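Local coordinates for putative exported protein (Bordetella parapertussis, PDB 3OCJ) that is of unknown function but carries a Rossmann-like methyltransferase domain, which suggests an S-adenosylmethionine-dependent methyltransferase, and holds palmitic acid in its crystal structure, at residues Cys120-Val125 with Pro142-Val147; Leu182-Gly187 with Trp214-Pro219; Asp189-Asn194 with Gly221-Ser226. One frame throughout, in Å; residues are numbered along the deposited sequence.

Contact 1: residues Cys120-Val125 with Pro142-Val147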
loop_
_atom_site.group_PDB
_atom_site.type_symbol
_atom_site.label_atom_id
_atom_site.label_comp_id
_atom_site.label_asym_id
_atom_site.label_seq_id
_atom_site.Cartn_x
_atom_site.Cartn_y
_atom_site.Cartn_z
ATOM N N CYS A 120 9.707 -14.546 -18.419
ATOM C CA CYS A 120 9.323 -14.808 -17.040
ATOM C C CYS A 120 7.842 -14.538 -16.803
ATOM O O CYS A 120 7.206 -13.760 -17.518
ATOM C CB CYS A 120 10.196 -14.038 -16.048
ATOM S SG CYS A 120 9.904 -12.268 -15.979
ATOM N N VAL A 121 7.304 -15.229 -15.808
ATOM C CA VAL A 121 5.925 -15.043 -15.400
ATOM C C VAL A 121 5.935 -14.243 -14.101
ATOM O O VAL A 121 6.519 -14.671 -13.101
ATOM C CB VAL A 121 5.208 -16.382 -15.193
ATOM C CG1 VAL A 121 3.777 -16.142 -14.748
ATOM C CG2 VAL A 121 5.227 -17.197 -16.487
ATOM N N VAL A 122 5.329 -13.061 -14.131
ATOM C CA VAL A 122 5.335 -12.172 -12.976
ATOM C C VAL A 122 3.905 -11.994 -12.486
ATOM O O VAL A 122 3.008 -11.638 -13.256
ATOM C CB VAL A 122 5.892 -10.787 -13.346
ATOM C CG1 VAL A 122 6.034 -9.920 -12.105
ATOM C CG2 VAL A 122 7.233 -10.930 -14.055
ATOM N N ALA A 123 3.690 -12.228 -11.197
ATOM C CA ALA A 123 2.361 -12.063 -10.608
ATOM C C ALA A 123 2.337 -10.898 -9.631
ATOM O O ALA A 123 3.324 -10.636 -8.958
ATOM C CB ALA A 123 1.947 -13.336 -9.896
ATOM N N SER A 124 1.201 -10.214 -9.538
ATOM C CA SER A 124 0.990 -9.214 -8.507
ATOM C C SER A 124 -0.260 -9.592 -7.714
ATOM O O SER A 124 -1.308 -9.865 -8.307
ATOM C CB SER A 124 0.835 -7.820 -9.120
ATOM O OG SER A 124 0.612 -6.842 -8.111
ATOM N N VAL A 125 -0.146 -9.597 -6.384
ATOM C CA VAL A 125 -1.204 -10.098 -5.508
ATOM C C VAL A 125 -1.177 -9.289 -4.214
ATOM O O VAL A 125 -0.243 -9.436 -3.427
ATOM C CB VAL A 125 -0.958 -11.588 -5.128
ATOM C CG1 VAL A 125 -2.141 -12.143 -4.320
ATOM C CG2 VAL A 125 -0.661 -12.450 -6.372
ATOM N N PRO A 142 11.589 -9.754 -23.753
ATOM C CA PRO A 142 10.440 -10.180 -24.562
ATOM C C PRO A 142 9.728 -11.372 -23.931
ATOM O O PRO A 142 10.350 -12.169 -23.230
ATOM C CB PRO A 142 11.076 -10.594 -25.892
ATOM C CG PRO A 142 12.516 -10.872 -25.584
ATOM C CD PRO A 142 12.875 -9.951 -24.447
ATOM N N GLY A 143 8.425 -11.487 -24.170
ATOM C CA GLY A 143 7.705 -12.694 -23.803
ATOM C C GLY A 143 7.339 -12.821 -22.341
ATOM O O GLY A 143 6.905 -13.881 -21.904
ATOM N N VAL A 144 7.511 -11.749 -21.582
ATOM C CA VAL A 144 7.049 -11.741 -20.200
ATOM C C VAL A 144 5.528 -11.922 -20.144
ATOM O O VAL A 144 4.785 -11.343 -20.946
ATOM C CB VAL A 144 7.477 -10.446 -19.480
ATOM C CG1 VAL A 144 6.791 -10.327 -18.121
ATOM C CG2 VAL A 144 9.008 -10.416 -19.324
ATOM N N GLN A 145 5.064 -12.751 -19.212
ATOM C CA GLN A 145 3.637 -12.883 -18.962
ATOM C C GLN A 145 3.322 -12.262 -17.625
ATOM O O GLN A 145 4.048 -12.476 -16.653
ATOM C CB GLN A 145 3.218 -14.348 -18.954
ATOM C CG GLN A 145 3.539 -15.075 -20.249
ATOM C CD GLN A 145 3.311 -16.567 -20.141
ATOM O OE1 GLN A 145 2.584 -17.029 -19.262
ATOM N NE2 GLN A 145 3.928 -17.329 -21.035
ATOM N N LEU A 146 2.256 -11.469 -17.590
ATOM C CA LEU A 146 1.826 -10.815 -16.357
ATOM C C LEU A 146 0.545 -11.429 -15.821
ATOM O O LEU A 146 -0.395 -11.688 -16.568
ATOM C CB LEU A 146 1.607 -9.318 -16.582
ATOM C CG LEU A 146 2.787 -8.511 -17.136
ATOM C CD1 LEU A 146 2.386 -7.062 -17.372
ATOM C CD2 LEU A 146 4.007 -8.594 -16.231
ATOM N N VAL A 147 0.507 -11.636 -14.510
ATOM C CA VAL A 147 -0.664 -12.232 -13.877
ATOM C C VAL A 147 -1.107 -11.322 -12.740
ATOM O O VAL A 147 -0.304 -10.925 -11.897
ATOM C CB VAL A 147 -0.355 -13.642 -13.334
ATOM C CG1 VAL A 147 -1.590 -14.247 -12.655
ATOM C CG2 VAL A 147 0.137 -14.550 -14.452
#
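V122 packs against two side chains of 142-147: its CG2 meets V144 CG1 at 4.1 Å, and its CB meets CD2 of L146, also at 4.1 Å. On the face that carries V121, A123, Q145 and V147, the residue most buried by the contact is V147. Its CG2, anti to the carbonyl carbon, lies 4.0 Å from V121 CG1 while its CB sits beside A123 CB. Between the two faces runs a parallel ladder of V121-Q145, V122-L146 and A123-V147. V122 straddles L146, its N-H bonding Q145 O at 2.9 Å and nearly straight (171°), its carbonyl receiving V147 N at 2.8 Å. Q145 N to C120 O and S124 N to V147 O extend the ladder at its two ends. At the polar edge the extended side chain of Q145 lays OE1 3.8 Å from V121 CG2, a contact of an amide oxygen with a methyl. The two strands, with helix 131-134 between them in the chain, form the first beta-alpha-beta unit of a Rossmann-like sheet: L133 of that helix covers V122 and L146, E132 hydrogen-bonds S124 OG, and strands 188-192 and 172-176 flank the pair.

Contact 2: residues Leu182-Gly187 with Trp214-Pro219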
loop_
_atom_site.group_PDB
_atom_site.type_symbol
_atom_site.label_atom_id
_atom_site.label_comp_id
_atom_site.label_asym_id
_atom_site.label_seq_id
_atom_site.Cartn_x
_atom_site.Cartn_y
_atom_site.Cartn_z
ATOM N N LEU A 182 -4.713 -17.863 -1.811
ATOM C CA LEU A 182 -3.850 -18.186 -2.942
ATOM C C LEU A 182 -3.355 -19.627 -2.844
ATOM O O LEU A 182 -2.850 -20.038 -1.805
ATOM C CB LEU A 182 -2.653 -17.235 -2.955
ATOM C CG LEU A 182 -1.673 -17.394 -4.114
ATOM C CD1 LEU A 182 -2.337 -17.045 -5.438
ATOM C CD2 LEU A 182 -0.448 -16.520 -3.883
ATOM N N ASP A 183 -3.485 -20.398 -3.921
ATOM C CA ASP A 183 -3.062 -21.796 -3.861
ATOM C C ASP A 183 -2.319 -22.270 -5.108
ATOM O O ASP A 183 -2.171 -23.467 -5.330
ATOM C CB ASP A 183 -4.242 -22.715 -3.527
ATOM C CG ASP A 183 -5.271 -22.787 -4.643
ATOM O OD1 ASP A 183 -5.115 -22.085 -5.665
ATOM O OD2 ASP A 183 -6.245 -23.558 -4.496
ATOM N N THR A 184 -1.839 -21.318 -5.903
ATOM C CA THR A 184 -0.996 -21.607 -7.059
ATOM C C THR A 184 0.238 -22.390 -6.634
ATOM O O THR A 184 0.859 -22.072 -5.622
ATOM C CB THR A 184 -0.526 -20.301 -7.737
ATOM O OG1 THR A 184 -1.663 -19.494 -8.080
ATOM C CG2 THR A 184 0.297 -20.597 -8.990
ATOM N N ARG A 185 0.604 -23.404 -7.417
ATOM C CA ARG A 185 1.812 -24.169 -7.141
ATOM C C ARG A 185 2.860 -23.946 -8.221
ATOM O O ARG A 185 2.663 -24.339 -9.369
ATOM C CB ARG A 185 1.502 -25.664 -7.033
ATOM C CG ARG A 185 0.963 -26.083 -5.679
ATOM C CD ARG A 185 -0.526 -25.842 -5.577
ATOM N NE ARG A 185 -0.977 -25.778 -4.189
ATOM C CZ ARG A 185 -1.147 -26.840 -3.407
ATOM N NH1 ARG A 185 -1.564 -26.683 -2.158
ATOM N NH2 ARG A 185 -0.898 -28.057 -3.871
ATOM N N GLU A 186 3.962 -23.299 -7.852
ATOM C CA GLU A 186 5.084 -23.093 -8.766
ATOM C C GLU A 186 4.640 -22.542 -10.125
ATOM O O GLU A 186 4.992 -23.084 -11.178
ATOM C CB GLU A 186 5.881 -24.393 -8.940
ATOM C CG GLU A 186 6.475 -24.925 -7.640
ATOM C CD GLU A 186 7.394 -26.121 -7.851
ATOM O OE1 GLU A 186 7.507 -26.597 -9.000
ATOM O OE2 GLU A 186 8.005 -26.585 -6.867
ATOM N N GLY A 187 3.870 -21.457 -10.093
ATOM C CA GLY A 187 3.380 -20.830 -11.303
ATOM C C GLY A 187 4.125 -19.573 -11.711
ATOM O O GLY A 187 4.073 -19.174 -12.875
ATOM N N TRP A 214 5.309 -18.277 -1.215
ATOM C CA TRP A 214 6.434 -19.178 -1.454
ATOM C C TRP A 214 5.997 -20.375 -2.292
ATOM O O TRP A 214 6.668 -20.765 -3.247
ATOM C CB TRP A 214 6.994 -19.644 -0.118
ATOM C CG TRP A 214 8.276 -20.418 -0.192
ATOM C CD1 TRP A 214 9.542 -19.933 -0.005
ATOM C CD2 TRP A 214 8.421 -21.822 -0.470
ATOM N NE1 TRP A 214 10.464 -20.957 -0.138
ATOM C CE2 TRP A 214 9.798 -22.121 -0.425
ATOM C CE3 TRP A 214 7.514 -22.856 -0.745
ATOM C CZ2 TRP A 214 10.292 -23.407 -0.647
ATOM C CZ3 TRP A 214 8.014 -24.137 -0.967
ATOM C CH2 TRP A 214 9.386 -24.395 -0.917
ATOM N N GLN A 215 4.851 -20.947 -1.947
ATOM C CA GLN A 215 4.347 -22.105 -2.674
ATOM C C GLN A 215 4.016 -21.763 -4.131
ATOM O O GLN A 215 4.189 -22.594 -5.026
ATOM C CB GLN A 215 3.162 -22.718 -1.917
ATOM C CG GLN A 215 3.604 -23.366 -0.603
ATOM C CD GLN A 215 2.458 -23.704 0.339
ATOM O OE1 GLN A 215 1.319 -23.286 0.131
ATOM N NE2 GLN A 215 2.765 -24.455 1.395
ATOM N N ALA A 216 3.589 -20.521 -4.371
ATOM C CA ALA A 216 3.237 -20.077 -5.718
ATOM C C ALA A 216 4.461 -19.808 -6.598
ATOM O O ALA A 216 4.357 -19.808 -7.824
ATOM C CB ALA A 216 2.343 -18.838 -5.655
ATOM N N LEU A 217 5.618 -19.591 -5.986
ATOM C CA LEU A 217 6.834 -19.308 -6.757
ATOM C C LEU A 217 7.480 -20.579 -7.289
ATOM O O LEU A 217 7.441 -21.629 -6.651
ATOM C CB LEU A 217 7.842 -18.530 -5.909
ATOM C CG LEU A 217 7.472 -17.064 -5.698
ATOM C CD1 LEU A 217 8.303 -16.457 -4.569
ATOM C CD2 LEU A 217 7.654 -16.270 -6.983
ATOM N N LYS A 218 8.058 -20.479 -8.477
ATOM C CA LYS A 218 8.935 -21.526 -8.975
ATOM C C LYS A 218 10.201 -21.506 -8.137
ATOM O O LYS A 218 10.580 -20.452 -7.623
ATOM C CB LYS A 218 9.280 -21.264 -10.437
ATOM C CG LYS A 218 8.081 -21.311 -11.375
ATOM C CD LYS A 218 8.521 -21.092 -12.814
ATOM C CE LYS A 218 7.478 -21.595 -13.798
ATOM N NZ LYS A 218 6.199 -20.841 -13.698
ATOM N N PRO A 219 10.861 -22.665 -7.988
ATOM C CA PRO A 219 12.148 -22.691 -7.288
ATOM C C PRO A 219 13.106 -21.707 -7.949
ATOM O O PRO A 219 13.157 -21.656 -9.183
ATOM C CB PRO A 219 12.630 -24.132 -7.496
ATOM C CG PRO A 219 11.371 -24.922 -7.680
ATOM C CD PRO A 219 10.418 -24.010 -8.404
#
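E186 and G187 present successive N-H groups to successive carbonyls at the end of helix 203-216. E186 N bonds Q215 O at 2.9 Å, nearly straight (169°) and in the carbonyl plane; G187 N bonds A216 O at 2.8 Å, more bent (140°) and tilted from the A216 carbonyl plane. The left-handed backbone of E186 lies between the two donors. T184 O, by contrast, faces A216 CA at 3.1 Å in a CA-H...O contact, and T184 CB packs on A216 CB at 3.8 Å. The loop thus supplies N-H groups for Q215 O and A216 O in the helix's last turn. In this Rossmann-like domain the contact ties the loop before strand 188-192 to the C-terminal end of the helix that follows that strand, where the chain turns through strand 217-218 toward 221-226. W214 O takes L217 N and K303 NZ; K303 NZ also bonds L217 O and makes a cation-pi contact with the W214 ring. A216 and K218 pair through their backbones with Y188, whose OH engages the T184 hydroxyl, and L182 O is bonded by R212 NH1. K218 is bent at chi4 (64°), and its NZ lies 2.8 Å from G187 O. On the exposed side the extended E186 side chain crosses P219 at about a right angle, CD lying 3.7 Å from P219 CD.

Contact 3: residues Asp189-Asn194 with Gly221-Ser226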
loop_
_atom_site.group_PDB
_atom_site.type_symbol
_atom_site.label_atom_id
_atom_site.label_comp_id
_atom_site.label_asym_id
_atom_site.label_seq_id
_atom_site.Cartn_x
_atom_site.Cartn_y
_atom_site.Cartn_z
ATOM N N ASP A 189 7.598 -16.795 -11.628
ATOM C CA ASP A 189 9.016 -16.538 -11.403
ATOM C C ASP A 189 9.228 -15.411 -10.404
ATOM O O ASP A 189 10.215 -15.387 -9.659
ATOM C CB ASP A 189 9.684 -16.181 -12.724
ATOM C CG ASP A 189 9.651 -17.325 -13.698
ATOM O OD1 ASP A 189 10.380 -18.314 -13.465
ATOM O OD2 ASP A 189 8.880 -17.248 -14.672
ATOM N N LEU A 190 8.300 -14.466 -10.419
ATOM C CA LEU A 190 8.378 -13.266 -9.604
ATOM C C LEU A 190 6.985 -12.962 -9.084
ATOM O O LEU A 190 6.009 -13.079 -9.830
ATOM C CB LEU A 190 8.847 -12.093 -10.460
ATOM C CG LEU A 190 10.286 -11.609 -10.356
ATOM C CD1 LEU A 190 10.521 -10.545 -11.416
ATOM C CD2 LEU A 190 10.544 -11.054 -8.962
ATOM N N LEU A 191 6.874 -12.588 -7.816
ATOM C CA LEU A 191 5.576 -12.217 -7.251
ATOM C C LEU A 191 5.772 -10.941 -6.453
ATOM O O LEU A 191 6.701 -10.841 -5.649
ATOM C CB LEU A 191 5.016 -13.340 -6.361
ATOM C CG LEU A 191 3.565 -13.161 -5.876
ATOM C CD1 LEU A 191 2.857 -14.495 -5.616
ATOM C CD2 LEU A 191 3.474 -12.266 -4.638
ATOM N N THR A 192 4.928 -9.951 -6.705
ATOM C CA THR A 192 4.969 -8.721 -5.941
ATOM C C THR A 192 3.655 -8.526 -5.161
ATOM O O THR A 192 2.569 -8.861 -5.650
ATOM C CB THR A 192 5.289 -7.522 -6.854
ATOM O OG1 THR A 192 5.401 -6.331 -6.068
ATOM C CG2 THR A 192 4.220 -7.360 -7.924
ATOM N N SER A 193 3.774 -8.004 -3.943
ATOM C CA SER A 193 2.629 -7.807 -3.069
ATOM C C SER A 193 2.795 -6.551 -2.228
ATOM O O SER A 193 3.804 -6.384 -1.545
ATOM C CB SER A 193 2.451 -9.013 -2.141
ATOM O OG SER A 193 1.307 -8.846 -1.308
ATOM N N ASN A 194 1.791 -5.684 -2.278
ATOM C CA ASN A 194 1.758 -4.507 -1.417
ATOM C C ASN A 194 0.338 -4.291 -0.924
ATOM O O ASN A 194 -0.609 -4.415 -1.690
ATOM C CB ASN A 194 2.239 -3.277 -2.195
ATOM C CG ASN A 194 2.189 -2.000 -1.371
ATOM O OD1 ASN A 194 1.383 -1.099 -1.636
ATOM N ND2 ASN A 194 3.036 -1.915 -0.373
ATOM N N GLY A 221 12.695 -18.529 -7.676
ATOM C CA GLY A 221 11.925 -17.304 -7.850
ATOM C C GLY A 221 12.104 -16.306 -6.715
ATOM O O GLY A 221 12.825 -16.558 -5.748
ATOM N N ALA A 222 11.465 -15.147 -6.846
ATOM C CA ALA A 222 11.592 -14.112 -5.831
ATOM C C ALA A 222 10.275 -13.426 -5.532
ATOM O O ALA A 222 9.417 -13.289 -6.410
ATOM C CB ALA A 222 12.632 -13.063 -6.256
ATOM N N LEU A 223 10.154 -13.004 -4.276
ATOM C CA LEU A 223 9.039 -12.203 -3.785
ATOM C C LEU A 223 9.516 -10.782 -3.542
ATOM O O LEU A 223 10.566 -10.578 -2.938
ATOM C CB LEU A 223 8.531 -12.783 -2.463
ATOM C CG LEU A 223 7.530 -11.942 -1.667
ATOM C CD1 LEU A 223 6.181 -11.833 -2.390
ATOM C CD2 LEU A 223 7.357 -12.554 -0.284
ATOM N N VAL A 224 8.742 -9.802 -3.996
ATOM C CA VAL A 224 8.979 -8.405 -3.664
ATOM C C VAL A 224 7.777 -7.921 -2.871
ATOM O O VAL A 224 6.662 -7.860 -3.389
ATOM C CB VAL A 224 9.154 -7.542 -4.923
ATOM C CG1 VAL A 224 9.330 -6.064 -4.559
ATOM C CG2 VAL A 224 10.337 -8.044 -5.756
ATOM N N THR A 225 7.973 -7.607 -1.599
ATOM C CA THR A 225 6.866 -7.094 -0.809
ATOM C C THR A 225 7.339 -5.947 0.087
ATOM O O THR A 225 8.423 -5.393 -0.134
ATOM C CB THR A 225 6.115 -8.229 -0.053
ATOM O OG1 THR A 225 4.881 -7.740 0.490
ATOM C CG2 THR A 225 6.958 -8.863 1.041
ATOM N N SER A 226 6.521 -5.571 1.059
ATOM C CA SER A 226 6.755 -4.360 1.825
ATOM C C SER A 226 6.070 -4.473 3.169
ATOM O O SER A 226 5.239 -5.351 3.386
ATOM C CB SER A 226 6.170 -3.160 1.103
ATOM O OG SER A 226 4.761 -3.343 0.976
HETATM O O HOH W 1 2.529 -9.134 1.299
#
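V224, A222 and L191 lose the most surface where strands 188-192 and 221-226 run parallel. V224 straddles T192: its N-H goes to L191 O at 2.8 Å, and its carbonyl accepts S193 N at 2.9 Å. T192 OG1, anti to its own backbone N (chi1 -177°), comes within 3.3 Å of V224 O, a weak and unsettled second bond, and lies beside V224 CB. V224 CG2 faces L190 CD2, and T298 of strand 298-302 also packs on V224. L191 in turn straddles L223, its N-H bonding A222 O at 3.0 Å nearly along the C=O axis; A222 N continues the ladder to D189 O. The CB of A222 touches L190 CD2 at 4.0 Å, on the same face as V224. On the other face L191 and L223 run alongside each other in the same direction, L191 CD2 only 3.5 Å from L223 CD1, and F213 of helix 203-216 packs against both. Beyond V224, T225 OG1 donates to S193 O at 2.7 Å from 40° above the carbonyl plane, and a water donates to T225 OG1 and S193 OG, the latter also bonded to V125 O. N194 ND2 donates to S226 OG, which lies in the amide plane, at a short 2.6 Å. Pairing at the C-terminal end, beside N194 and its palmitic acid contact, therefore relies on polar side chains and a bridging water.

Contacts 1 and 3 are neighbouring strand pairs in the parallel part of one mixed sheet, centres about 11 Å apart, joined because strands 121-124 and 188-192 are adjacent: V121 O to D189 N at 2.8 Å is a probable hydrogen bond. Contact 2 lies where strand 188-192 begins, about 13 Å between centres from contact 1 and 11 Å from contact 3. It touches contact 1 through G187 O, 3.6 Å from V121 CG1, and contact 3 through L217 CD2, 3.5 Å from A222 O. Palmitic acid lies near the opposite end of strand 188-192, about 4 Å from the N194 side chain and 12 Å from that of S124. Relatives bind their cofactor at the C-terminal ends of these strands; whether this protein does is not known.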